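Local coordinates for protein glycosyltransferase (PDB 3WAD) that is a glycosyltransferase of the GT-B type, built from two Rossmann-like domains related to those of erythromycin biosynthesis protein CIII, at residues V51-D56 with S109-D114. Residues are numbered along the deposited sequence; the frame is centred on the assembly and turned at random.
Sequences VPVGND and STMTAD
One hydrogen bond joins the loop leaving strand 49-52 to the first turns of helix 109-122: the amide N of G54 lies 2.9 Å from D114 OD2, and the N-H...O angle of 161° makes it nearly straight. The amide meets that oxygen from above the carboxylate plane, 52° out of it. D114 reaches it with CG anti to its own carbonyl carbon.

Beside this bond the backbones are in direct contact, G54 CA lying 3.6 Å from M111 CA. With no side chain and a positive phi (69°), G54 lets the loop lie directly against the helix, its CA 4.0 Å from M111 CB. T110 CG2, anti to its backbone N, closes over the glycine at 3.8 Å from G54 CA.

The apolar side is carried by V53, whose CG1 packs 3.7 Å from D114 CB as the two side chains pass in opposite directions. Its other methyl, CG2, lies 4.0 Å from M111 CE, the methionine crossing obliquely after a bend at chi2.

Further out, V51 pairs with I33 in the sheet, and the backbone bond of V53 with S35 carries the attachment to strand 30-35 into the start of the loop, while M111 also touches A135 of helix 135-141. D114 packs on R240 of the second subunit. The arrangement is a strand-end loop docked on a flanking helix at the edge of a parallel Rossmann-like sheet, in the N-terminal half of a GT-B fold.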
loop_
_atom_site.group_PDB
_atom_site.type_symbol
_atom_site.label_atom_id
_atom_site.label_comp_id
_atom_site.label_asym_id
_atom_site.label_seq_id
_atom_site.Cartn_x
_atom_site.Cartn_y
_atom_site.Cartn_z
ATOM N N VAL B 51 -2.756 14.069 -1.343
ATOM C CA VAL B 51 -3.235 15.405 -1.074
ATOM C C VAL B 51 -2.459 16.346 -2.001
ATOM O O VAL B 51 -1.315 16.655 -1.730
ATOM C CB VAL B 51 -3.014 15.749 0.457
ATOM C CG1 VAL B 51 -3.540 17.130 0.831
ATOM C CG2 VAL B 51 -3.635 14.668 1.315
ATOM N N PRO B 52 -3.058 16.734 -3.133
ATOM C CA PRO B 52 -2.335 17.538 -4.127
ATOM C C PRO B 52 -2.049 18.938 -3.583
ATOM O O PRO B 52 -2.939 19.559 -2.963
ATOM C CB PRO B 52 -3.302 17.647 -5.313
ATOM C CG PRO B 52 -4.391 16.565 -5.059
ATOM C CD PRO B 52 -4.390 16.261 -3.579
ATOM N N VAL B 53 -0.832 19.444 -3.824
ATOM C CA VAL B 53 -0.412 20.772 -3.326
ATOM C C VAL B 53 0.388 21.475 -4.406
ATOM O O VAL B 53 1.200 20.860 -5.094
ATOM C CB VAL B 53 0.389 20.624 -1.968
ATOM C CG1 VAL B 53 -0.519 20.354 -0.840
ATOM C CG2 VAL B 53 1.485 19.495 -1.976
ATOM N N GLY B 54 0.190 22.774 -4.588
ATOM C CA GLY B 54 0.923 23.492 -5.629
ATOM C C GLY B 54 0.513 23.100 -7.040
ATOM O O GLY B 54 -0.533 22.471 -7.228
ATOM N N ASN B 55 1.323 23.483 -8.026
ATOM C CA ASN B 55 1.033 23.270 -9.467
ATOM C C ASN B 55 1.907 22.142 -9.918
ATOM O O ASN B 55 2.860 21.831 -9.188
ATOM C CB ASN B 55 1.325 24.517 -10.306
ATOM C CG ASN B 55 0.524 25.777 -9.818
ATOM O OD1 ASN B 55 1.107 26.824 -9.500
ATOM N ND2 ASN B 55 -0.794 25.665 -9.774
ATOM N N ASP B 56 1.572 21.509 -11.052
ATOM C CA ASP B 56 2.395 20.419 -11.587
ATOM C C ASP B 56 3.855 20.872 -11.539
ATOM O O ASP B 56 4.176 22.016 -11.934
ATOM C CB ASP B 56 2.057 20.106 -13.067
ATOM C CG ASP B 56 0.710 19.295 -13.254
ATOM O OD1 ASP B 56 -0.032 18.948 -12.283
ATOM O OD2 ASP B 56 0.390 18.986 -14.415
ATOM N N SER B 109 6.582 28.398 -3.611
ATOM C CA SER B 109 5.782 29.230 -2.679
ATOM C C SER B 109 4.295 28.815 -2.732
ATOM O O SER B 109 3.624 28.822 -1.683
ATOM C CB SER B 109 5.938 30.700 -2.996
ATOM O OG SER B 109 5.252 30.964 -4.172
ATOM N N THR B 110 3.806 28.408 -3.925
ATOM C CA THR B 110 2.442 27.867 -4.063
ATOM C C THR B 110 2.323 26.502 -3.360
ATOM O O THR B 110 1.413 26.291 -2.549
ATOM C CB THR B 110 1.990 27.740 -5.484
ATOM O OG1 THR B 110 2.051 29.046 -6.131
ATOM C CG2 THR B 110 0.482 27.221 -5.485
ATOM N N MET B 111 3.246 25.584 -3.654
ATOM C CA MET B 111 3.265 24.278 -2.994
ATOM C C MET B 111 3.378 24.411 -1.497
ATOM O O MET B 111 2.684 23.710 -0.749
ATOM C CB MET B 111 4.411 23.442 -3.578
ATOM C CG MET B 111 4.212 22.014 -3.497
ATOM S SD MET B 111 5.197 21.597 -2.173
ATOM C CE MET B 111 5.460 19.848 -2.323
ATOM N N THR B 112 4.281 25.295 -1.075
ATOM C CA THR B 112 4.523 25.546 0.318
ATOM C C THR B 112 3.276 26.179 0.985
ATOM O O THR B 112 2.865 25.731 2.040
ATOM C CB THR B 112 5.842 26.353 0.495
ATOM O OG1 THR B 112 6.947 25.611 -0.097
ATOM C CG2 THR B 112 6.174 26.624 1.972
ATOM N N ALA B 113 2.677 27.186 0.373
ATOM C CA ALA B 113 1.442 27.779 0.954
ATOM C C ALA B 113 0.291 26.713 1.054
ATOM O O ALA B 113 -0.353 26.476 2.171
ATOM C CB ALA B 113 1.086 29.031 0.163
ATOM N N ASP B 114 0.105 25.948 -0.032
ATOM C CA ASP B 114 -0.872 24.835 0.032
ATOM C C ASP B 114 -0.535 23.876 1.091
ATOM O O ASP B 114 -1.437 23.398 1.775
ATOM C CB ASP B 114 -1.027 24.025 -1.279
ATOM C CG ASP B 114 -1.694 24.815 -2.369
ATOM O OD1 ASP B 114 -1.822 26.057 -2.192
ATOM O OD2 ASP B 114 -2.058 24.212 -3.425
#